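PDB 3HAZ: proline dehydrogenase from Bradyrhizobium japonicum USDA 110, which probably oxidizes proline to glutamate in two steps, pairing an FAD-dependent proline dehydrogenase with an NAD-dependent 1-pyrroline-5-carboxylate dehydrogenase in one chain. Local coordinates for residues Ile39-Arg53 against Gln472-Arg486. Residues are numbered along the deposited sequence; the frame is centred on the assembly and turned at random.
Sequences IHRTATRLIEAIRKR and QAADYRVPVPALLQR. With SO4 (sulfate ion), chain I.
Arg51, just past the end of helix 33-50, inserts its guanidinium among the backbone carbonyls of Gln472, Ala473 and Val478, its chain extended from CG to NE to span the gap. NE bonds Ala473 O at 2.7 Å, nearly straight at 166°. NH1 reaches Val478 O at 2.6 Å, and NH2 bonds Gln472 O. All three oxygens lie within 8° of the guanidinium plane, fixing its rotation. Tyr476 CD1 lies over one face and Leu483 CD1 over the opposite one, both toward the rim, while Tyr476 OH donates a weak hydrogen bond back to Arg51 O. An alanine here would remove the guanidinium and is likely to leave the carbonyls of Ala473 and Val478 without their charged donor. Apolar packing continues up the helix: Ile47 CD1 meets Leu483 CB and Leu484 CD2, each at 3.7 Å, and Ile47 CG2 faces Val480 CG2. Leu484 forks, CD2 pressing on Ala43 CB (3.5 Å) and CD1 making a CH-pi contact over the His40 ring, 3.7 Å from its centroid and 26° off the normal. Arginine-to-carbonyl bonds and an apolar seam thus join helix 33-50 to helix 469-473, whose Phe469, touching Ile47, Ile50 and Leu483, belongs to the FAD site of the proline dehydrogenase barrel.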
ATOM      1  N   ILE A  39      13.357  -2.667  45.479  1.00 23.58           N
ATOM      2  CA  ILE A  39      12.414  -3.532  44.792  1.00 28.54           C
ATOM      3  C   ILE A  39      13.123  -4.298  43.687  1.00 33.75           C
ATOM      4  O   ILE A  39      12.946  -5.513  43.541  1.00 25.21           O
ATOM      5  CB  ILE A  39      11.243  -2.720  44.217  1.00 24.59           C
ATOM      6  CG1 ILE A  39      10.282  -2.328  45.344  1.00 26.21           C
ATOM      7  CG2 ILE A  39      10.514  -3.512  43.160  1.00 23.83           C
ATOM      8  CD1 ILE A  39       9.277  -1.269  44.953  1.00 22.10           C
ATOM      9  N   HIS A  40      13.942  -3.578  42.926  1.00 28.07           N
ATOM     10  CA  HIS A  40      14.658  -4.157  41.801  1.00 33.89           C
ATOM     11  C   HIS A  40      15.563  -5.284  42.266  1.00 36.25           C
ATOM     12  O   HIS A  40      15.618  -6.342  41.643  1.00 35.19           O
ATOM     13  CB  HIS A  40      15.481  -3.088  41.081  1.00 40.86           C
ATOM     14  CG  HIS A  40      16.061  -3.550  39.781  1.00 52.33           C
ATOM     15  ND1 HIS A  40      15.373  -3.463  38.588  1.00 59.13           N
ATOM     16  CD2 HIS A  40      17.258  -4.109  39.486  1.00 50.89           C
ATOM     17  CE1 HIS A  40      16.125  -3.946  37.614  1.00 59.81           C
ATOM     18  NE2 HIS A  40      17.272  -4.346  38.133  1.00 56.70           N
ATOM     19  N   ARG A  41      16.261  -5.050  43.373  1.00 35.55           N
ATOM     20  CA  ARG A  41      17.197  -6.024  43.923  1.00 33.47           C
ATOM     21  C   ARG A  41      16.497  -7.281  44.445  1.00 35.92           C
ATOM     22  O   ARG A  41      16.847  -8.395  44.055  1.00 27.74           O
ATOM     23  CB  ARG A  41      18.037  -5.391  45.032  1.00 37.24           C
ATOM     24  CG  ARG A  41      18.929  -6.379  45.752  1.00 43.25           C
ATOM     25  CD  ARG A  41      19.473  -5.802  47.043  1.00 54.73           C
ATOM     26  NE  ARG A  41      19.914  -6.863  47.942  1.00 63.01           N
ATOM     27  CZ  ARG A  41      21.097  -7.460  47.867  1.00 64.65           C
ATOM     28  NH1 ARG A  41      21.967  -7.094  46.930  1.00 59.79           N
ATOM     29  NH2 ARG A  41      21.411  -8.421  48.727  1.00 67.08           N
ATOM     30  N   THR A  42      15.522  -7.091  45.335  1.00 29.36           N
ATOM     31  CA  THR A  42      14.700  -8.190  45.834  1.00 22.20           C
ATOM     32  C   THR A  42      14.115  -9.028  44.699  1.00 25.65           C
ATOM     33  O   THR A  42      14.192 -10.260  44.717  1.00 31.79           O
ATOM     34  CB  THR A  42      13.533  -7.679  46.713  1.00 29.48           C
ATOM     35  OG1 THR A  42      14.053  -7.109  47.919  1.00 32.30           O
ATOM     36  CG2 THR A  42      12.589  -8.822  47.079  1.00 18.59           C
ATOM     37  N   ALA A  43      13.528  -8.355  43.715  1.00 25.56           N
ATOM     38  CA  ALA A  43      12.882  -9.037  42.598  1.00 31.29           C
ATOM     39  C   ALA A  43      13.872  -9.803  41.709  1.00 30.23           C
ATOM     40  O   ALA A  43      13.583 -10.921  41.273  1.00 25.89           O
ATOM     41  CB  ALA A  43      12.056  -8.052  41.772  1.00 29.18           C
ATOM     42  N   THR A  44      15.031  -9.205  41.434  1.00 31.01           N
ATOM     43  CA  THR A  44      16.073  -9.901  40.679  1.00 29.98           C
ATOM     44  C   THR A  44      16.503 -11.175  41.416  1.00 27.37           C
ATOM     45  O   THR A  44      16.671 -12.231  40.810  1.00 23.78           O
ATOM     46  CB  THR A  44      17.307  -9.005  40.431  1.00 35.35           C
ATOM     47  OG1 THR A  44      16.916  -7.837  39.697  1.00 30.72           O
ATOM     48  CG2 THR A  44      18.372  -9.760  39.642  1.00 33.74           C
ATOM     49  N   ARG A  45      16.670 -11.075  42.729  1.00 21.86           N
ATOM     50  CA  ARG A  45      17.060 -12.232  43.523  1.00 28.67           C
ATOM     51  C   ARG A  45      15.993 -13.330  43.497  1.00 31.79           C
ATOM     52  O   ARG A  45      16.317 -14.516  43.464  1.00 26.43           O
ATOM     53  CB  ARG A  45      17.385 -11.819  44.959  1.00 29.26           C
ATOM     54  CG  ARG A  45      18.663 -10.980  45.073  1.00 31.85           C
ATOM     55  CD  ARG A  45      18.913 -10.517  46.500  1.00 29.53           C
ATOM     56  NE  ARG A  45      19.057 -11.626  47.440  1.00 29.59           N
ATOM     57  CZ  ARG A  45      20.221 -12.175  47.780  1.00 36.19           C
ATOM     58  NH1 ARG A  45      21.350 -11.722  47.247  1.00 35.92           N
ATOM     59  NH2 ARG A  45      20.260 -13.180  48.650  1.00 32.50           N
ATOM     60  N   LEU A  46      14.725 -12.931  43.515  1.00 32.74           N
ATOM     61  CA  LEU A  46      13.635 -13.901  43.462  1.00 29.78           C
ATOM     62  C   LEU A  46      13.638 -14.623  42.116  1.00 21.87           C
ATOM     63  O   LEU A  46      13.524 -15.843  42.059  1.00 25.27           O
ATOM     64  CB  LEU A  46      12.284 -13.225  43.711  1.00 28.80           C
ATOM     65  CG  LEU A  46      12.075 -12.549  45.075  1.00 24.93           C
ATOM     66  CD1 LEU A  46      10.681 -11.944  45.175  1.00 23.03           C
ATOM     67  CD2 LEU A  46      12.314 -13.514  46.226  1.00 14.35           C
ATOM     68  N   ILE A  47      13.790 -13.864  41.039  1.00 23.35           N
ATOM     69  CA  ILE A  47      13.772 -14.431  39.692  1.00 29.55           C
ATOM     70  C   ILE A  47      15.004 -15.306  39.410  1.00 30.12           C
ATOM     71  O   ILE A  47      14.907 -16.327  38.732  1.00 33.39           O
ATOM     72  CB  ILE A  47      13.636 -13.327  38.637  1.00 31.08           C
ATOM     73  CG1 ILE A  47      12.229 -12.729  38.689  1.00 31.46           C
ATOM     74  CG2 ILE A  47      13.949 -13.863  37.243  1.00 34.61           C
ATOM     75  CD1 ILE A  47      12.127 -11.382  37.997  1.00 33.40           C
ATOM     76  N   GLU A  48      16.156 -14.906  39.940  1.00 27.18           N
ATOM     77  CA  GLU A  48      17.365 -15.728  39.859  1.00 31.49           C
ATOM     78  C   GLU A  48      17.140 -17.090  40.491  1.00 33.15           C
ATOM     79  O   GLU A  48      17.516 -18.117  39.923  1.00 28.76           O
ATOM     80  CB  GLU A  48      18.545 -15.041  40.550  1.00 30.35           C
ATOM     81  CG  GLU A  48      19.165 -13.924  39.746  1.00 32.73           C
ATOM     82  CD  GLU A  48      20.411 -13.371  40.401  1.00 38.21           C
ATOM     83  OE1 GLU A  48      20.365 -13.111  41.621  1.00 33.63           O
ATOM     84  OE2 GLU A  48      21.431 -13.197  39.697  1.00 39.89           O
ATOM     85  N   ALA A  49      16.537 -17.094  41.676  1.00 24.63           N
ATOM     86  CA  ALA A  49      16.198 -18.341  42.342  1.00 28.43           C
ATOM     87  C   ALA A  49      15.217 -19.142  41.488  1.00 30.48           C
ATOM     88  O   ALA A  49      15.353 -20.354  41.344  1.00 28.92           O
ATOM     89  CB  ALA A  49      15.606 -18.071  43.727  1.00 32.25           C
ATOM     90  N   ILE A  50      14.226 -18.460  40.924  1.00 25.19           N
ATOM     91  CA  ILE A  50      13.237 -19.134  40.096  1.00 20.31           C
ATOM     92  C   ILE A  50      13.915 -19.804  38.907  1.00 29.88           C
ATOM     93  O   ILE A  50      13.546 -20.907  38.509  1.00 27.30           O
ATOM     94  CB  ILE A  50      12.164 -18.159  39.581  1.00 25.75           C
ATOM     95  CG1 ILE A  50      11.232 -17.731  40.716  1.00 27.06           C
ATOM     96  CG2 ILE A  50      11.356 -18.805  38.466  1.00 25.51           C
ATOM     97  CD1 ILE A  50      10.266 -16.625  40.310  1.00 26.74           C
ATOM     98  N   ARG A  51      14.908 -19.129  38.338  1.00 33.95           N
ATOM     99  CA  ARG A  51      15.599 -19.652  37.165  1.00 28.28           C
ATOM    100  C   ARG A  51      16.807 -20.516  37.513  1.00 30.67           C
ATOM    101  O   ARG A  51      17.586 -20.883  36.634  1.00 39.35           O
ATOM    102  CB  ARG A  51      15.982 -18.516  36.216  1.00 24.45           C
ATOM    103  CG  ARG A  51      14.770 -17.852  35.596  1.00 26.87           C
ATOM    104  CD  ARG A  51      15.154 -16.851  34.547  1.00 28.36           C
ATOM    105  NE  ARG A  51      14.024 -16.577  33.665  1.00 29.88           N
ATOM    106  CZ  ARG A  51      14.052 -15.688  32.681  1.00 36.82           C
ATOM    107  NH1 ARG A  51      15.158 -14.987  32.455  1.00 38.20           N
ATOM    108  NH2 ARG A  51      12.976 -15.500  31.926  1.00 36.74           N
ATOM    109  N   LYS A  52      16.956 -20.852  38.790  1.00 30.77           N
ATOM    110  CA  LYS A  52      18.002 -21.782  39.187  1.00 43.04           C
ATOM    111  C   LYS A  52      17.763 -23.114  38.481  1.00 62.64           C
ATOM    112  O   LYS A  52      18.547 -23.512  37.620  1.00 67.37           O
ATOM    113  CB  LYS A  52      18.036 -21.963  40.706  1.00 41.19           C
ATOM    114  CG  LYS A  52      19.291 -22.664  41.221  1.00 45.76           C
ATOM    115  CD  LYS A  52      19.509 -22.390  42.705  1.00 52.28           C
ATOM    116  CE  LYS A  52      20.912 -22.787  43.161  1.00 60.38           C
ATOM    117  NZ  LYS A  52      21.052 -24.253  43.420  1.00 59.22           N
ATOM    118  N   ARG A  53      16.666 -23.778  38.847  1.00 71.08           N
ATOM    119  CA  ARG A  53      16.226 -25.032  38.227  1.00 74.52           C
ATOM    120  C   ARG A  53      17.072 -26.233  38.653  1.00 78.49           C
ATOM    121  O   ARG A  53      17.823 -26.169  39.628  1.00 78.62           O
ATOM    122  CB  ARG A  53      16.208 -24.918  36.699  1.00 72.81           C
ATOM    123  CG  ARG A  53      17.446 -25.492  36.029  1.00 73.31           C
ATOM    124  CD  ARG A  53      17.719 -24.829  34.691  1.00 76.16           C
ATOM    125  NE  ARG A  53      17.102 -25.539  33.574  1.00 82.57           N
ATOM    126  CZ  ARG A  53      17.638 -26.601  32.980  1.00 88.98           C
ATOM    127  NH1 ARG A  53      18.796 -27.086  33.407  1.00 90.68           N
ATOM    128  NH2 ARG A  53      17.015 -27.183  31.962  1.00 89.53           N
ATOM    129  N   GLN A 472       6.497 -16.856  31.620  1.00 25.46           N
ATOM    130  CA  GLN A 472       7.607 -16.068  31.108  1.00 29.48           C
ATOM    131  C   GLN A 472       8.906 -16.320  31.874  1.00 34.66           C
ATOM    132  O   GLN A 472       9.969 -16.478  31.273  1.00 37.05           O
ATOM    133  CB  GLN A 472       7.252 -14.585  31.134  1.00 30.87           C
ATOM    134  CG  GLN A 472       6.070 -14.244  30.247  1.00 38.35           C
ATOM    135  CD  GLN A 472       5.785 -12.760  30.199  1.00 46.82           C
ATOM    136  OE1 GLN A 472       6.701 -11.936  30.222  1.00 48.06           O
ATOM    137  NE2 GLN A 472       4.506 -12.409  30.128  1.00 51.03           N
ATOM    138  N   ALA A 473       8.821 -16.364  33.196  1.00 30.53           N
ATOM    139  CA  ALA A 473      10.000 -16.631  34.004  1.00 35.69           C
ATOM    140  C   ALA A 473      10.613 -17.968  33.607  1.00 39.86           C
ATOM    141  O   ALA A 473      11.823 -18.150  33.684  1.00 44.64           O
ATOM    142  CB  ALA A 473       9.651 -16.617  35.477  1.00 33.27           C
ATOM    143  N   ALA A 474       9.771 -18.898  33.169  1.00 44.76           N
ATOM    144  CA  ALA A 474      10.226 -20.234  32.799  1.00 41.70           C
ATOM    145  C   ALA A 474      10.746 -20.286  31.365  1.00 40.73           C
ATOM    146  O   ALA A 474      11.245 -21.316  30.914  1.00 46.68           O
ATOM    147  CB  ALA A 474       9.105 -21.241  32.985  1.00 40.44           C
ATOM    148  N   ASP A 475      10.619 -19.173  30.650  1.00 30.74           N
ATOM    149  CA  ASP A 475      11.067 -19.086  29.271  1.00 38.95           C
ATOM    150  C   ASP A 475      12.340 -18.249  29.221  1.00 40.86           C
ATOM    151  O   ASP A 475      12.290 -17.023  29.320  1.00 35.72           O
ATOM    152  CB  ASP A 475       9.973 -18.460  28.400  1.00 41.90           C
ATOM    153  CG  ASP A 475      10.397 -18.283  26.949  1.00 51.86           C
ATOM    154  OD1 ASP A 475      11.431 -18.872  26.551  1.00 48.78           O
ATOM    155  OD2 ASP A 475       9.690 -17.554  26.210  1.00 48.40           O
ATOM    156  N   TYR A 476      13.482 -18.911  29.064  1.00 41.63           N
ATOM    157  CA  TYR A 476      14.770 -18.222  29.167  1.00 38.74           C
ATOM    158  C   TYR A 476      15.050 -17.229  28.038  1.00 35.57           C
ATOM    159  O   TYR A 476      16.063 -16.533  28.054  1.00 32.86           O
ATOM    160  CB  TYR A 476      15.921 -19.221  29.323  1.00 37.21           C
ATOM    161  CG  TYR A 476      15.968 -19.876  30.687  1.00 34.92           C
ATOM    162  CD1 TYR A 476      15.213 -19.379  31.744  1.00 45.70           C
ATOM    163  CD2 TYR A 476      16.786 -20.970  30.926  1.00 40.17           C
ATOM    164  CE1 TYR A 476      15.258 -19.972  32.996  1.00 52.54           C
ATOM    165  CE2 TYR A 476      16.844 -21.564  32.176  1.00 47.56           C
ATOM    166  CZ  TYR A 476      16.077 -21.064  33.206  1.00 55.26           C
ATOM    167  OH  TYR A 476      16.132 -21.659  34.444  1.00 64.45           O
ATOM    168  N   ARG A 477      14.149 -17.148  27.066  1.00 36.19           N
ATOM    169  CA  ARG A 477      14.261 -16.114  26.048  1.00 34.87           C
ATOM    170  C   ARG A 477      13.926 -14.766  26.658  1.00 34.21           C
ATOM    171  O   ARG A 477      14.356 -13.727  26.158  1.00 39.47           O
ATOM    172  CB  ARG A 477      13.322 -16.393  24.872  1.00 47.63           C
ATOM    173  CG  ARG A 477      13.782 -17.502  23.940  1.00 52.35           C
ATOM    174  CD  ARG A 477      12.677 -17.867  22.962  1.00 48.96           C
ATOM    175  NE  ARG A 477      11.468 -18.286  23.665  1.00 51.42           N
ATOM    176  CZ  ARG A 477      10.311 -18.556  23.069  1.00 50.38           C
ATOM    177  NH1 ARG A 477       9.267 -18.931  23.791  1.00 47.99           N
ATOM    178  NH2 ARG A 477      10.201 -18.450  21.752  1.00 48.56           N
ATOM    179  N   VAL A 478      13.142 -14.782  27.731  1.00 32.23           N
ATOM    180  CA  VAL A 478      12.732 -13.544  28.383  1.00 34.67           C
ATOM    181  C   VAL A 478      13.779 -13.124  29.401  1.00 32.01           C
ATOM    182  O   VAL A 478      13.992 -13.822  30.390  1.00 27.59           O
ATOM    183  CB  VAL A 478      11.370 -13.702  29.090  1.00 31.75           C
ATOM    184  CG1 VAL A 478      10.982 -12.406  29.787  1.00 20.50           C
ATOM    185  CG2 VAL A 478      10.295 -14.133  28.090  1.00 37.61           C
ATOM    186  N   PRO A 479      14.438 -11.983  29.157  1.00 32.77           N
ATOM    187  CA  PRO A 479      15.506 -11.494  30.034  1.00 34.97           C
ATOM    188  C   PRO A 479      14.945 -11.079  31.384  1.00 41.14           C
ATOM    189  O   PRO A 479      13.810 -10.616  31.456  1.00 36.37           O
ATOM    190  CB  PRO A 479      16.039 -10.255  29.295  1.00 34.51           C
ATOM    191  CG  PRO A 479      15.495 -10.351  27.901  1.00 36.49           C
ATOM    192  CD  PRO A 479      14.197 -11.079  28.020  1.00 38.47           C
ATOM    193  N   VAL A 480      15.734 -11.240  32.438  1.00 38.62           N
ATOM    194  CA  VAL A 480      15.309 -10.833  33.769  1.00 31.58           C
ATOM    195  C   VAL A 480      14.780  -9.392  33.804  1.00 35.48           C
ATOM    196  O   VAL A 480      13.724  -9.131  34.383  1.00 34.52           O
ATOM    197  CB  VAL A 480      16.435 -11.015  34.798  1.00 31.46           C
ATOM    198  CG1 VAL A 480      16.032 -10.424  36.144  1.00 27.12           C
ATOM    199  CG2 VAL A 480      16.789 -12.495  34.936  1.00 34.54           C
ATOM    200  N   PRO A 481      15.500  -8.451  33.175  1.00 43.26           N
ATOM    201  CA  PRO A 481      15.017  -7.066  33.232  1.00 48.15           C
ATOM    202  C   PRO A 481      13.610  -6.895  32.655  1.00 42.94           C
ATOM    203  O   PRO A 481      12.890  -5.993  33.081  1.00 46.26           O
ATOM    204  CB  PRO A 481      16.052  -6.306  32.397  1.00 47.03           C
ATOM    205  CG  PRO A 481      17.296  -7.142  32.507  1.00 46.39           C
ATOM    206  CD  PRO A 481      16.799  -8.553  32.486  1.00 42.63           C
ATOM    207  N   ALA A 482      13.223  -7.755  31.717  1.00 37.73           N
ATOM    208  CA  ALA A 482      11.889  -7.699  31.124  1.00 45.10           C
ATOM    209  C   ALA A 482      10.785  -8.045  32.129  1.00 42.09           C
ATOM    210  O   ALA A 482       9.688  -7.483  32.088  1.00 38.59           O
ATOM    211  CB  ALA A 482      11.808  -8.619  29.912  1.00 40.76           C
ATOM    212  N   LEU A 483      11.075  -8.983  33.021  1.00 38.49           N
ATOM    213  CA  LEU A 483      10.119  -9.378  34.045  1.00 34.22           C
ATOM    214  C   LEU A 483       9.979  -8.274  35.084  1.00 36.55           C
ATOM    215  O   LEU A 483       9.063  -8.296  35.910  1.00 40.60           O
ATOM    216  CB  LEU A 483      10.575 -10.674  34.715  1.00 30.18           C
ATOM    217  CG  LEU A 483      10.857 -11.842  33.767  1.00 29.40           C
ATOM    218  CD1 LEU A 483      11.622 -12.933  34.485  1.00 35.40           C
ATOM    219  CD2 LEU A 483       9.565 -12.394  33.174  1.00 29.46           C
ATOM    220  N   LEU A 484      10.885  -7.301  35.021  1.00 28.15           N
ATOM    221  CA  LEU A 484      10.993  -6.264  36.044  1.00 28.33           C
ATOM    222  C   LEU A 484      10.428  -4.916  35.612  1.00 29.30           C
ATOM    223  O   LEU A 484      10.498  -3.938  36.360  1.00 29.25           O
ATOM    224  CB  LEU A 484      12.454  -6.086  36.452  1.00 31.06           C
ATOM    225  CG  LEU A 484      13.058  -7.246  37.239  1.00 40.97           C
ATOM    226  CD1 LEU A 484      14.409  -6.849  37.814  1.00 43.66           C
ATOM    227  CD2 LEU A 484      12.102  -7.664  38.340  1.00 39.03           C
ATOM    228  N   GLN A 485       9.890  -4.859  34.402  1.00 29.09           N
ATOM    229  CA  GLN A 485       9.284  -3.632  33.911  1.00 37.95           C
ATOM    230  C   GLN A 485       8.167  -3.219  34.856  1.00 40.23           C
ATOM    231  O   GLN A 485       7.303  -4.031  35.195  1.00 35.30           O
ATOM    232  CB  GLN A 485       8.709  -3.849  32.510  1.00 46.53           C
ATOM    233  CG  GLN A 485       8.050  -2.615  31.909  1.00 53.33           C
ATOM    234  CD  GLN A 485       7.008  -2.961  30.858  1.00 59.51           C
ATOM    235  OE1 GLN A 485       6.894  -2.287  29.833  1.00 60.89           O
ATOM    236  NE2 GLN A 485       6.240  -4.021  31.109  1.00 53.48           N
ATOM    237  N   ARG A 486       8.181  -1.965  35.291  1.00 36.53           N
ATOM    238  CA  ARG A 486       7.093  -1.475  36.128  1.00 38.24           C
ATOM    239  C   ARG A 486       5.806  -1.295  35.319  1.00 39.00           C
ATOM    240  O   ARG A 486       5.844  -0.857  34.166  1.00 33.64           O
ATOM    241  CB  ARG A 486       7.487  -0.187  36.850  1.00 42.86           C
ATOM    242  CG  ARG A 486       8.041  -0.416  38.259  1.00 52.79           C
ATOM    243  CD  ARG A 486       9.039  -1.570  38.306  1.00 51.56           C
ATOM    244  NE  ARG A 486      10.012  -1.414  39.386  1.00 55.66           N
ATOM    245  CZ  ARG A 486      11.195  -2.023  39.423  1.00 56.47           C
ATOM    246  NH1 ARG A 486      11.556  -2.835  38.439  1.00 56.54           N
ATOM    247  NH2 ARG A 486      12.023  -1.821  40.442  1.00 54.06           N
TER
HETATM  248  S   SO4 I1004       6.825 -20.097  21.099  1.00 71.26           S
HETATM  249  O1  SO4 I1004       7.571 -19.007  20.474  1.00 57.05           O
HETATM  250  O2  SO4 I1004       5.716 -20.476  20.226  1.00 77.21           O
HETATM  251  O3  SO4 I1004       7.699 -21.251  21.298  1.00 71.61           O
HETATM  252  O4  SO4 I1004       6.302 -19.662  22.394  1.00 70.86           O